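Local coordinates for response regulator receiver protein (Sinorhizobium medicae, PDB 2RDM) that probably acts as a phosphorylation-dependent response regulator receiver, taking up a phosphoryl group in two-component signalling, at residues K40-L45 with G66-R71; D52-D57 with P78-V83; Y84-A89 with S101-K106. The protein carries 1 engineered substitution. All blocks are in the same frame, centred on the assembly; numbering follows the deposited sequence. Where two conformers were deposited one is given.

How the contacts relate
The chain opens with strand 7-11, next to the border strand 31-35 in the parallel sheet. Contact 1 then closes the first loop, setting helix 38-46 beside helix 66-76 on one side of the sheet. Contact 2 opens within that loop at strand 53-57, the central strand, and closes beyond it at strand 82-86, so the two cross. Contact 3 follows in series, joining the second half of strand 82-86 to strand 102-105, the other outermost strand of the chain. Strand 82-86 thus serves contacts 2 and 3, while Thr56, Ile82 and Tyr84 meet helix 66-76 and tie it to the sheet.

Contact 1: K40-L45 with G66-R71. Engineered in segment 40-45: Met44 (natural residue Leu).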
ATOM      1  N   LYS A  40      21.939   2.326 -25.841  1.00 31.36           N
ATOM      2  CA  LYS A  40      20.907   2.680 -26.818  0.50 33.80           C
ATOM      3  C   LYS A  40      19.625   3.131 -26.120  1.00 33.54           C
ATOM      4  O   LYS A  40      18.970   4.084 -26.557  1.00 32.38           O
ATOM      5  CB  LYS A  40      20.642   1.510 -27.775  0.50 36.82           C
ATOM      6  CG  LYS A  40      21.743   1.296 -28.835  0.50 39.56           C
ATOM      7  CD  LYS A  40      21.703  -0.118 -29.423  0.50 38.98           C
ATOM      8  CE  LYS A  40      22.691  -0.286 -30.572  0.50 45.99           C
ATOM      9  NZ  LYS A  40      22.633  -1.658 -31.168  0.50 42.93           N
ATOM     10  N   ALA A  41      19.274   2.455 -25.027  1.00 31.68           N
ATOM     11  CA  ALA A  41      18.111   2.872 -24.217  1.00 29.49           C
ATOM     12  C   ALA A  41      18.261   4.305 -23.674  1.00 28.91           C
ATOM     13  O   ALA A  41      17.328   5.119 -23.757  1.00 29.36           O
ATOM     14  CB  ALA A  41      17.873   1.883 -23.081  1.00 27.58           C
ATOM     15  N   ILE A  42      19.437   4.621 -23.144  1.00 29.76           N
ATOM     16  CA  ILE A  42      19.717   5.964 -22.586  1.00 31.79           C
ATOM     17  C   ILE A  42      19.667   7.045 -23.683  1.00 29.29           C
ATOM     18  O   ILE A  42      19.066   8.105 -23.493  1.00 34.33           O
ATOM     19  CB  ILE A  42      21.055   5.960 -21.801  1.00 30.11           C
ATOM     20  CG1 ILE A  42      20.873   5.167 -20.502  1.00 32.56           C
ATOM     21  CG2 ILE A  42      21.561   7.384 -21.494  1.00 29.75           C
ATOM     22  CD1 ILE A  42      22.148   4.770 -19.813  1.00 33.10           C
ATOM     23  N   GLU A  43      20.240   6.732 -24.842  1.00 34.49           N
ATOM     24  CA  GLU A  43      20.186   7.621 -26.004  1.00 33.09           C
ATOM     25  C   GLU A  43      18.740   7.944 -26.383  1.00 31.00           C
ATOM     26  O   GLU A  43      18.398   9.111 -26.578  1.00 38.40           O
ATOM     27  CB  GLU A  43      20.931   7.007 -27.189  1.00 37.32           C
ATOM     28  CG  GLU A  43      20.996   7.910 -28.417  1.00 43.78           C
ATOM     29  CD  GLU A  43      21.788   7.281 -29.547  1.00 44.69           C
ATOM     30  OE1 GLU A  43      21.360   6.230 -30.059  1.00 51.60           O
ATOM     31  OE2 GLU A  43      22.842   7.835 -29.923  1.00 58.42           O
HETATM   32  N   MSE A  44      17.916   6.924 -26.429  1.00 33.90           N
HETATM   33  CA  MSE A  44      16.534   7.103 -26.714  1.00 35.51           C
HETATM   34  C   MSE A  44      15.817   7.950 -25.678  1.00 35.14           C
HETATM   35  O   MSE A  44      15.086   8.842 -26.010  1.00 34.82           O
HETATM   36  CB  MSE A  44      15.873   5.762 -26.921  1.00 37.92           C
HETATM   37  CG  MSE A  44      14.503   5.842 -27.411  1.00 49.11           C
HETATM   38 SE   MSE A  44      14.302   6.336 -29.252  0.75 62.53          SE
HETATM   39  CE  MSE A  44      15.941   5.792 -29.848  1.00 47.39           C
ATOM     40  N   LEU A  45      16.052   7.662 -24.417  1.00 32.39           N
ATOM     41  CA  LEU A  45      15.485   8.456 -23.322  1.00 30.58           C
ATOM     42  C   LEU A  45      15.876   9.927 -23.430  1.00 34.45           C
ATOM     43  O   LEU A  45      15.037  10.809 -23.254  1.00 32.74           O
ATOM     44  CB  LEU A  45      15.906   7.893 -21.962  1.00 28.61           C
ATOM     45  CG  LEU A  45      15.142   6.645 -21.517  1.00 29.45           C
ATOM     46  CD1 LEU A  45      15.938   5.799 -20.532  1.00 28.38           C
ATOM     47  CD2 LEU A  45      13.778   7.001 -20.926  1.00 29.42           C
ATOM     48  N   GLY A  66      21.447  -1.863 -16.608  1.00 30.63           N
ATOM     49  CA  GLY A  66      20.037  -1.522 -16.459  1.00 32.12           C
ATOM     50  C   GLY A  66      19.710  -0.639 -15.270  1.00 33.69           C
ATOM     51  O   GLY A  66      18.733   0.130 -15.313  1.00 28.76           O
ATOM     52  N   TRP A  67      20.515  -0.742 -14.213  1.00 28.47           N
ATOM     53  CA  TRP A  67      20.362   0.141 -13.050  1.00 30.59           C
ATOM     54  C   TRP A  67      20.564   1.590 -13.481  1.00 31.44           C
ATOM     55  O   TRP A  67      19.801   2.487 -13.094  1.00 29.45           O
ATOM     56  CB  TRP A  67      21.350  -0.201 -11.928  1.00 29.85           C
ATOM     57  CG  TRP A  67      21.395  -1.653 -11.512  1.00 30.20           C
ATOM     58  CD1 TRP A  67      22.493  -2.472 -11.511  1.00 32.84           C
ATOM     59  CD2 TRP A  67      20.307  -2.440 -11.022  1.00 30.71           C
ATOM     60  NE1 TRP A  67      22.148  -3.719 -11.046  1.00 28.43           N
ATOM     61  CE2 TRP A  67      20.810  -3.721 -10.736  1.00 29.13           C
ATOM     62  CE3 TRP A  67      18.954  -2.181 -10.779  1.00 23.35           C
ATOM     63  CZ2 TRP A  67      20.006  -4.746 -10.241  1.00 34.17           C
ATOM     64  CZ3 TRP A  67      18.155  -3.197 -10.307  1.00 23.19           C
ATOM     65  CH2 TRP A  67      18.687  -4.472 -10.030  1.00 30.49           C
ATOM     66  N   GLN A  68      21.574   1.792 -14.326  1.00 30.09           N
ATOM     67  CA  GLN A  68      21.879   3.123 -14.826  0.50 30.51           C
ATOM     68  C   GLN A  68      20.831   3.622 -15.818  1.00 29.91           C
ATOM     69  O   GLN A  68      20.486   4.820 -15.818  1.00 33.38           O
ATOM     70  CB  GLN A  68      23.286   3.181 -15.416  0.50 31.56           C
ATOM     71  CG  GLN A  68      23.792   4.594 -15.680  0.50 37.18           C
ATOM     72  CD  GLN A  68      23.433   5.608 -14.590  0.50 35.62           C
ATOM     73  OE1 GLN A  68      23.697   5.402 -13.404  0.50 31.21           O
ATOM     74  NE2 GLN A  68      22.853   6.724 -15.004  0.50 32.18           N
ATOM     75  N   VAL A  69      20.277   2.706 -16.621  1.00 27.31           N
ATOM     76  CA  VAL A  69      19.177   3.041 -17.548  1.00 31.43           C
ATOM     77  C   VAL A  69      18.007   3.636 -16.768  1.00 31.58           C
ATOM     78  O   VAL A  69      17.460   4.681 -17.146  1.00 27.72           O
ATOM     79  CB  VAL A  69      18.671   1.809 -18.369  1.00 30.34           C
ATOM     80  CG1 VAL A  69      17.445   2.191 -19.224  1.00 26.41           C
ATOM     81  CG2 VAL A  69      19.768   1.288 -19.278  1.00 28.83           C
ATOM     82  N   ALA A  70      17.650   2.976 -15.667  1.00 27.84           N
ATOM     83  CA  ALA A  70      16.513   3.421 -14.848  1.00 28.76           C
ATOM     84  C   ALA A  70      16.739   4.798 -14.206  1.00 29.38           C
ATOM     85  O   ALA A  70      15.806   5.604 -14.109  1.00 29.89           O
ATOM     86  CB  ALA A  70      16.185   2.365 -13.798  1.00 25.35           C
ATOM     87  N   ARG A  71      17.973   5.069 -13.785  1.00 28.36           N
ATOM     88  CA  ARG A  71      18.331   6.360 -13.195  1.00 28.19           C
ATOM     89  C   ARG A  71      18.141   7.472 -14.204  1.00 33.06           C
ATOM     90  O   ARG A  71      17.548   8.500 -13.879  1.00 31.06           O
ATOM     91  CB  ARG A  71      19.763   6.361 -12.664  1.00 31.57           C
ATOM     92  CG  ARG A  71      19.961   5.353 -11.569  1.00 30.75           C
ATOM     93  CD  ARG A  71      21.152   5.647 -10.661  1.00 39.71           C
ATOM     94  NE  ARG A  71      21.589   4.395 -10.047  1.00 38.21           N
ATOM     95  CZ  ARG A  71      20.968   3.806  -9.028  1.00 47.28           C
ATOM     96  NH1 ARG A  71      19.885   4.373  -8.475  1.00 36.95           N
ATOM     97  NH2 ARG A  71      21.433   2.652  -8.561  1.00 45.94           N
TER
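Val69 packs against Ala41, Ile42 and Leu45 where helices 38-46 and 66-76 lie next to each other on one side of the parallel sheet of a CheY-like receiver fold. Both valine methyls take part. CG1 of Val69, anti to the backbone N (chi1 175°), comes within 3.9 Å of Ala41 CB and also touches the tip of Leu45. The other methyl, Val69 CG2, lies 4.2 Å from Ile42 CG1. Ile42 also presses on the opposing backbone, its CG1 being 4.0 Å from Val69 CA. Its CD1 continues toward Gln68, 4.3 Å from Gln68 O, at the border of an otherwise apolar contact that buries 187 Å².

The two segments run almost parallel, 4° apart, with their axes 9.5 Å from each other, a spacing filled by one valine meeting three side chains, Ala41, Ile42 and Leu45, from the same side of the other helix. Beyond this first shell, Ala41 and Leu45 rest on Leu9 of strand 7-11, which seats the pair on the sheet, and Leu45 reaches Ala73 and Ile76 farther along helix 66-76. At the start of that helix, Asp65 OD1 is hydrogen-bonded to Gln68 N. The Leu45 side chain crosses that of Val69 at about a right angle, its CD1 4.1 Å from Val69 CG1 and 3.9 Å from Val69 O.

Contact 2: D52-D57 with P78-V83; sequences DGVVTD and PNMPIV
In the beta-alpha-beta unit formed by strand 53-57, helix 66-76 and strand 82-86, Val54 pairs with Ile82 and Val55 with Val83 as parallel neighbours in the middle of the sheet. Val54 N donates to Pro81 O at 3.0 Å, with the donor nitrogen lying 26° out of the carbonyl plane. Val54 O then receives Val83 N in a nearly straight bond (175° at the hydrogen), and Val83 O accepts from Thr56 N. Pro81 has no N-H to extend the ladder toward Asp52; its CD lies 3.2 Å from Asp52 O.

On the side of helix 66-76, Ile82 CD1 closes on Val54 CB at 3.8 Å, and both side chains reach Ala73. Met80, present as selenomethionine, crosses Val54 at about a right angle, its CG 4.0 Å from Val54 CG2. A bend at chi2 (76°) brings SE against the Asp52-Gly53 peptide, 3.6 Å from Asp52 C. Val55 and Val83 point to the other face, under helix 110-122.

Thr56 OG1, anti to its backbone N, donates to Asp57 O at 3.1 Å and also packs on Gly66 and Val69, while its CG2 lies near Val83 O. An alanine here would probably leave Asp57 O without this side-chain donor and open a gap beside Gly66 and Val69. Asp57, the predicted phosphorylation site and unmodified here, ends the strand; its OD2 is hydrogen-bonded to Asp13 N and its OD1 lies close to Asp12 OD2. A central strand ending in an aspartate beside an acidic pair is the hallmark of the receiver domain's phosphoacceptor site.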
ATOM      1  N   ASP A  52       6.725   6.219 -22.141  1.00 28.40           N
ATOM      2  CA  ASP A  52       5.800   6.146 -21.022  1.00 31.38           C
ATOM      3  C   ASP A  52       6.180   5.124 -19.957  1.00 27.28           C
ATOM      4  O   ASP A  52       5.658   5.168 -18.852  1.00 27.67           O
ATOM      5  CB  ASP A  52       4.400   5.864 -21.539  1.00 32.02           C
ATOM      6  CG  ASP A  52       3.933   6.910 -22.539  1.00 36.43           C
ATOM      7  OD1 ASP A  52       3.820   8.091 -22.156  1.00 39.79           O
ATOM      8  OD2 ASP A  52       3.699   6.539 -23.708  1.00 32.78           O
ATOM      9  N   GLY A  53       7.085   4.211 -20.273  1.00 28.60           N
ATOM     10  CA  GLY A  53       7.504   3.236 -19.281  1.00 28.25           C
ATOM     11  C   GLY A  53       8.732   2.550 -19.810  1.00 24.82           C
ATOM     12  O   GLY A  53       9.007   2.605 -21.013  1.00 25.77           O
ATOM     13  N   VAL A  54       9.473   1.898 -18.927  1.00 26.73           N
ATOM     14  CA  VAL A  54      10.746   1.334 -19.323  1.00 24.00           C
ATOM     15  C   VAL A  54      10.830  -0.090 -18.777  1.00 26.24           C
ATOM     16  O   VAL A  54      10.639  -0.295 -17.585  1.00 27.82           O
ATOM     17  CB  VAL A  54      11.943   2.189 -18.800  1.00 26.86           C
ATOM     18  CG1 VAL A  54      13.274   1.502 -19.099  1.00 32.12           C
ATOM     19  CG2 VAL A  54      11.922   3.612 -19.401  1.00 27.11           C
ATOM     20  N   VAL A  55      11.062  -1.044 -19.671  1.00 24.82           N
ATOM     21  CA  VAL A  55      11.301  -2.443 -19.301  1.00 27.99           C
ATOM     22  C   VAL A  55      12.726  -2.797 -19.723  1.00 28.27           C
ATOM     23  O   VAL A  55      13.005  -2.873 -20.928  1.00 28.49           O
ATOM     24  CB  VAL A  55      10.295  -3.392 -19.991  1.00 28.94           C
ATOM     25  CG1 VAL A  55      10.557  -4.809 -19.591  1.00 25.87           C
ATOM     26  CG2 VAL A  55       8.857  -3.060 -19.606  1.00 22.75           C
ATOM     27  N   THR A  56      13.606  -3.041 -18.749  1.00 30.06           N
ATOM     28  CA  THR A  56      15.043  -3.166 -19.035  1.00 28.89           C
ATOM     29  C   THR A  56      15.703  -4.360 -18.352  1.00 25.75           C
ATOM     30  O   THR A  56      15.424  -4.635 -17.193  1.00 28.40           O
ATOM     31  CB  THR A  56      15.835  -1.842 -18.694  1.00 28.92           C
ATOM     32  OG1 THR A  56      17.224  -1.974 -19.058  1.00 33.50           O
ATOM     33  CG2 THR A  56      15.745  -1.467 -17.201  1.00 27.22           C
ATOM     34  N   ASP A  57      16.595  -5.038 -19.079  1.00 28.00           N
ATOM     35  CA  ASP A  57      17.550  -5.998 -18.474  1.00 32.30           C
ATOM     36  C   ASP A  57      18.456  -5.343 -17.446  1.00 32.94           C
ATOM     37  O   ASP A  57      18.718  -4.155 -17.529  1.00 30.73           O
ATOM     38  CB  ASP A  57      18.512  -6.549 -19.527  1.00 35.35           C
ATOM     39  CG  ASP A  57      17.860  -7.458 -20.517  1.00 45.88           C
ATOM     40  OD1 ASP A  57      16.632  -7.673 -20.435  1.00 46.43           O
ATOM     41  OD2 ASP A  57      18.604  -7.955 -21.393  1.00 46.26           O
ATOM     42  N   PRO A  78      10.473  11.669 -13.141  1.00 37.66           N
ATOM     43  CA  PRO A  78      10.542  11.138 -11.776  1.00 36.63           C
ATOM     44  C   PRO A  78       9.490  10.074 -11.472  1.00 33.81           C
ATOM     45  O   PRO A  78       9.668   9.283 -10.553  1.00 31.31           O
ATOM     46  CB  PRO A  78      10.331  12.383 -10.902  1.00 38.69           C
ATOM     47  CG  PRO A  78       9.622  13.367 -11.795  1.00 39.85           C
ATOM     48  CD  PRO A  78      10.222  13.126 -13.145  1.00 39.74           C
ATOM     49  N   ASN A  79       8.413  10.051 -12.248  1.00 33.11           N
ATOM     50  CA  ASN A  79       7.340   9.070 -12.071  1.00 33.96           C
ATOM     51  C   ASN A  79       7.384   7.873 -13.023  1.00 33.53           C
ATOM     52  O   ASN A  79       6.476   7.036 -12.995  1.00 33.56           O
ATOM     53  CB  ASN A  79       5.993   9.784 -12.195  1.00 39.19           C
ATOM     54  CG  ASN A  79       5.828  10.875 -11.159  1.00 45.99           C
ATOM     55  OD1 ASN A  79       5.554  12.026 -11.492  1.00 58.46           O
ATOM     56  ND2 ASN A  79       6.021  10.523  -9.895  1.00 43.68           N
HETATM   57  N   MSE A  80       8.442   7.781 -13.834  1.00 29.38           N
HETATM   58  CA  MSE A  80       8.529   6.788 -14.905  1.00 26.35           C
HETATM   59  C   MSE A  80       8.366   5.382 -14.339  1.00 28.88           C
HETATM   60  O   MSE A  80       9.078   5.035 -13.406  1.00 27.26           O
HETATM   61  CB  MSE A  80       9.892   6.846 -15.603  1.00 24.08           C
HETATM   62  CG  MSE A  80       9.958   5.935 -16.828  1.00 23.62           C
HETATM   63 SE   MSE A  80       8.955   6.729 -18.371  0.75 32.07          SE
HETATM   64  CE  MSE A  80      10.461   7.744 -19.077  1.00 30.93           C
ATOM     65  N   PRO A  81       7.396   4.611 -14.856  1.00 31.62           N
ATOM     66  CA  PRO A  81       7.291   3.183 -14.590  1.00 25.50           C
ATOM     67  C   PRO A  81       8.581   2.442 -14.969  1.00 25.52           C
ATOM     68  O   PRO A  81       9.079   2.588 -16.080  1.00 26.40           O
ATOM     69  CB  PRO A  81       6.146   2.752 -15.497  1.00 31.05           C
ATOM     70  CG  PRO A  81       5.261   3.977 -15.539  1.00 31.09           C
ATOM     71  CD  PRO A  81       6.256   5.097 -15.660  1.00 28.79           C
ATOM     72  N   ILE A  82       9.118   1.673 -14.036  1.00 23.96           N
ATOM     73  CA  ILE A  82      10.379   0.978 -14.291  1.00 24.05           C
ATOM     74  C   ILE A  82      10.172  -0.484 -13.914  1.00 23.83           C
ATOM     75  O   ILE A  82       9.806  -0.769 -12.774  1.00 24.09           O
ATOM     76  CB  ILE A  82      11.537   1.563 -13.451  1.00 30.49           C
ATOM     77  CG1 ILE A  82      11.801   3.036 -13.794  1.00 29.47           C
ATOM     78  CG2 ILE A  82      12.812   0.700 -13.582  1.00 27.84           C
ATOM     79  CD1 ILE A  82      12.397   3.290 -15.162  1.00 25.60           C
ATOM     80  N   VAL A  83      10.345  -1.379 -14.886  1.00 25.62           N
ATOM     81  CA  VAL A  83      10.355  -2.821 -14.638  1.00 23.84           C
ATOM     82  C   VAL A  83      11.712  -3.356 -15.065  1.00 24.23           C
ATOM     83  O   VAL A  83      12.085  -3.243 -16.236  1.00 27.60           O
ATOM     84  CB  VAL A  83       9.254  -3.576 -15.421  1.00 24.51           C
ATOM     85  CG1 VAL A  83       9.304  -5.085 -15.127  1.00 24.69           C
ATOM     86  CG2 VAL A  83       7.843  -3.035 -15.075  1.00 27.01           C
TER

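Contact 3: Y84-A89 with S101-K106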
ATOM      1  N   TYR A  84      12.414  -3.987 -14.133  1.00 26.11           N
ATOM      2  CA  TYR A  84      13.675  -4.652 -14.447  1.00 27.11           C
ATOM      3  C   TYR A  84      13.435  -6.113 -14.770  1.00 29.27           C
ATOM      4  O   TYR A  84      12.583  -6.756 -14.161  1.00 27.93           O
ATOM      5  CB  TYR A  84      14.627  -4.591 -13.263  1.00 27.57           C
ATOM      6  CG  TYR A  84      14.952  -3.207 -12.713  1.00 28.42           C
ATOM      7  CD1 TYR A  84      15.865  -2.367 -13.362  1.00 29.20           C
ATOM      8  CD2 TYR A  84      14.355  -2.751 -11.535  1.00 28.58           C
ATOM      9  CE1 TYR A  84      16.179  -1.119 -12.842  1.00 32.64           C
ATOM     10  CE2 TYR A  84      14.661  -1.499 -11.003  1.00 25.30           C
ATOM     11  CZ  TYR A  84      15.548  -0.679 -11.676  1.00 21.03           C
ATOM     12  OH  TYR A  84      15.884   0.517 -11.138  1.00 25.08           O
ATOM     13  N   ILE A  85      14.231  -6.663 -15.688  0.50 26.78           N
ATOM     14  CA  ILE A  85      14.124  -8.068 -16.082  0.50 29.71           C
ATOM     15  C   ILE A  85      15.485  -8.729 -15.884  0.50 25.66           C
ATOM     16  O   ILE A  85      16.443  -8.357 -16.558  0.50 18.66           O
ATOM     17  CB  ILE A  85      13.716  -8.221 -17.575  0.50 33.97           C
ATOM     18  CG1 ILE A  85      12.396  -7.504 -17.893  0.50 30.70           C
ATOM     19  CG2 ILE A  85      13.685  -9.689 -17.995  0.50 37.08           C
ATOM     20  CD1 ILE A  85      11.213  -7.878 -17.055  0.50 31.91           C
ATOM     21  N   SER A  86      15.498  -9.725 -15.027  1.00 33.41           N
ATOM     22  CA  SER A  86      16.739 -10.355 -14.699  1.00 38.06           C
ATOM     23  C   SER A  86      16.741 -11.825 -14.758  1.00 43.28           C
ATOM     24  O   SER A  86      15.759 -12.450 -14.559  1.00 43.86           O
ATOM     25  CB  SER A  86      17.223  -9.907 -13.368  1.00 42.28           C
ATOM     26  OG  SER A  86      16.632 -10.678 -12.387  1.00 56.32           O
ATOM     27  N   GLY A  87      17.909 -12.391 -15.045  1.00 51.43           N
ATOM     28  CA  GLY A  87      18.076 -13.832 -15.051  1.00 63.41           C
ATOM     29  C   GLY A  87      18.235 -14.404 -13.656  1.00 71.18           C
ATOM     30  O   GLY A  87      17.454 -15.257 -13.231  1.00 75.75           O
ATOM     31  N   HIS A  88      19.250 -13.931 -12.940  1.00 77.31           N
ATOM     32  CA  HIS A  88      19.719 -14.607 -11.737  1.00 83.72           C
ATOM     33  C   HIS A  88      19.524 -13.732 -10.502  1.00 84.40           C
ATOM     34  O   HIS A  88      18.581 -13.927  -9.735  1.00 85.28           O
ATOM     35  CB  HIS A  88      21.191 -14.994 -11.879  1.00 85.57           C
ATOM     36  CG  HIS A  88      21.461 -15.939 -13.009  1.00 91.87           C
ATOM     37  ND1 HIS A  88      21.326 -17.306 -12.885  1.00 94.11           N
ATOM     38  CD2 HIS A  88      21.858 -15.716 -14.284  1.00 93.24           C
ATOM     39  CE1 HIS A  88      21.628 -17.882 -14.034  1.00 94.53           C
ATOM     40  NE2 HIS A  88      21.954 -16.939 -14.900  1.00 95.13           N
ATOM     41  N   ALA A  89      20.421 -12.770 -10.318  1.00 84.96           N
ATOM     42  CA  ALA A  89      20.520 -12.044  -9.057  1.00 84.43           C
ATOM     43  C   ALA A  89      19.527 -10.889  -9.006  1.00 83.95           C
ATOM     44  O   ALA A  89      19.696  -9.882  -9.696  1.00 83.26           O
ATOM     45  CB  ALA A  89      21.938 -11.539  -8.845  1.00 85.04           C
ATOM     46  N   SER A 101       9.887   0.671  -8.303  1.00 29.86           N
ATOM     47  CA  SER A 101      10.100  -0.157  -9.467  1.00 25.51           C
ATOM     48  C   SER A 101       9.689  -1.584  -9.125  1.00 25.61           C
ATOM     49  O   SER A 101       9.456  -1.899  -7.948  1.00 26.40           O
ATOM     50  CB  SER A 101      11.562  -0.096  -9.876  1.00 24.57           C
ATOM     51  OG  SER A 101      12.385  -0.581  -8.804  1.00 29.02           O
ATOM     52  N   ILE A 102       9.558  -2.428 -10.149  1.00 27.42           N
ATOM     53  CA  ILE A 102       9.314  -3.862  -9.967  1.00 30.07           C
ATOM     54  C   ILE A 102      10.468  -4.611 -10.630  1.00 28.98           C
ATOM     55  O   ILE A 102      10.875  -4.248 -11.724  1.00 27.41           O
ATOM     56  CB  ILE A 102       7.968  -4.266 -10.595  1.00 27.80           C
ATOM     57  CG1 ILE A 102       6.809  -3.609  -9.822  1.00 27.03           C
ATOM     58  CG2 ILE A 102       7.781  -5.777 -10.646  1.00 26.98           C
ATOM     59  CD1 ILE A 102       5.430  -3.896 -10.411  1.00 32.26           C
ATOM     60  N   ILE A 103      11.016  -5.626  -9.971  1.00 28.71           N
ATOM     61  CA  ILE A 103      11.939  -6.522 -10.674  1.00 29.48           C
ATOM     62  C   ILE A 103      11.284  -7.890 -10.914  1.00 27.86           C
ATOM     63  O   ILE A 103      10.673  -8.459  -9.999  1.00 28.66           O
ATOM     64  CB  ILE A 103      13.343  -6.647  -9.980  1.00 30.47           C
ATOM     65  CG1 ILE A 103      14.283  -7.523 -10.831  1.00 34.99           C
ATOM     66  CG2 ILE A 103      13.224  -7.141  -8.546  1.00 32.57           C
ATOM     67  CD1 ILE A 103      15.756  -7.314 -10.565  1.00 33.85           C
ATOM     68  N   LEU A 104      11.386  -8.383 -12.142  1.00 28.89           N
ATOM     69  CA  LEU A 104      10.890  -9.701 -12.496  1.00 30.68           C
ATOM     70  C   LEU A 104      12.082 -10.622 -12.728  1.00 34.02           C
ATOM     71  O   LEU A 104      12.924 -10.336 -13.566  1.00 31.23           O
ATOM     72  CB  LEU A 104      10.039  -9.619 -13.757  1.00 30.76           C
ATOM     73  CG  LEU A 104       8.857  -8.638 -13.781  1.00 33.54           C
ATOM     74  CD1 LEU A 104       8.143  -8.734 -15.112  1.00 34.32           C
ATOM     75  CD2 LEU A 104       7.900  -8.913 -12.643  1.00 29.88           C
ATOM     76  N   GLU A 105      12.166 -11.713 -11.977  1.00 35.70           N
ATOM     77  CA  GLU A 105      13.261 -12.656 -12.182  1.00 44.25           C
ATOM     78  C   GLU A 105      12.775 -13.909 -12.896  1.00 42.82           C
ATOM     79  O   GLU A 105      11.743 -14.478 -12.538  1.00 41.05           O
ATOM     80  CB  GLU A 105      14.001 -12.985 -10.875  1.00 45.92           C
ATOM     81  CG  GLU A 105      13.129 -13.417  -9.699  1.00 59.01           C
ATOM     82  CD  GLU A 105      13.926 -13.637  -8.408  1.00 63.18           C
ATOM     83  OE1 GLU A 105      13.316 -13.560  -7.316  1.00 75.37           O
ATOM     84  OE2 GLU A 105      15.154 -13.890  -8.479  1.00 69.52           O
ATOM     85  N   LYS A 106      13.522 -14.311 -13.920  1.00 41.60           N
ATOM     86  CA  LYS A 106      13.206 -15.495 -14.717  1.00 43.04           C
ATOM     87  C   LYS A 106      13.162 -16.751 -13.837  1.00 42.66           C
ATOM     88  O   LYS A 106      14.012 -16.915 -12.962  1.00 46.99           O
ATOM     89  CB  LYS A 106      14.217 -15.646 -15.859  1.00 44.60           C
ATOM     90  CG  LYS A 106      14.156 -14.503 -16.863  1.00 53.25           C
ATOM     91  CD  LYS A 106      15.331 -14.542 -17.816  1.00 56.86           C
ATOM     92  CE  LYS A 106      15.396 -13.284 -18.645  1.00 55.48           C
ATOM     93  NZ  LYS A 106      16.699 -13.199 -19.350  1.00 60.53           N
TER
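Tyr84 sets the edge of its ring against Ser101, CE2 lying 3.3 Å from Ser101 OG, which sits near the ring plane. Both polar ends are held from the same neighbouring residue: Tyr84 OH is hydrogen-bonded to Val98 N, and Ser101 OG to Val98 O as well as to Trp93 NE1. The rings of Trp67 and Trp93 also meet the tyrosine, which probably limits its rotation. Closer to the backbone, Tyr84 CB packs on Ile103 CG1 at 3.8 Å.

Four backbone bonds join the parallel strands. Tyr84 N gives to Ile102 O, Leu104 N to Tyr84 O in an almost straight bond of 2.9 Å, Ser86 N to Leu104 O, and Lys106 N to Ser86 O. On the face opposite Tyr84, Ile85, in one of its two conformers, lies alongside Leu104 and points the same way, with Ile85 CD1 3.7 Å from Leu104 CD1. At the border of the sheet, Ile103 N is hydrogen-bonded to Glu125 OE2 of a third subunit.

Lys106 is extended beyond CG. With its CG beside the backbone N (chi1 -64°), 3.5 Å from Ser86 O, the chain runs past Ser86 O and crosses Ile85 at about a right angle, Lys106 CE reaching 4.0 Å from Ile85 CG2. Ser86 OG is buried against Glu105 CB, 3.8 Å away, and Ile103 CD1, and has no polar partner in the model. Ser86 and Lys106 occupy the positions of the conserved hydroxyl residue and lysine of CheY-like receivers, so this unpaired hydroxyl is consistent with an unphosphorylated state, in which it has no phosphoryl oxygen to bind.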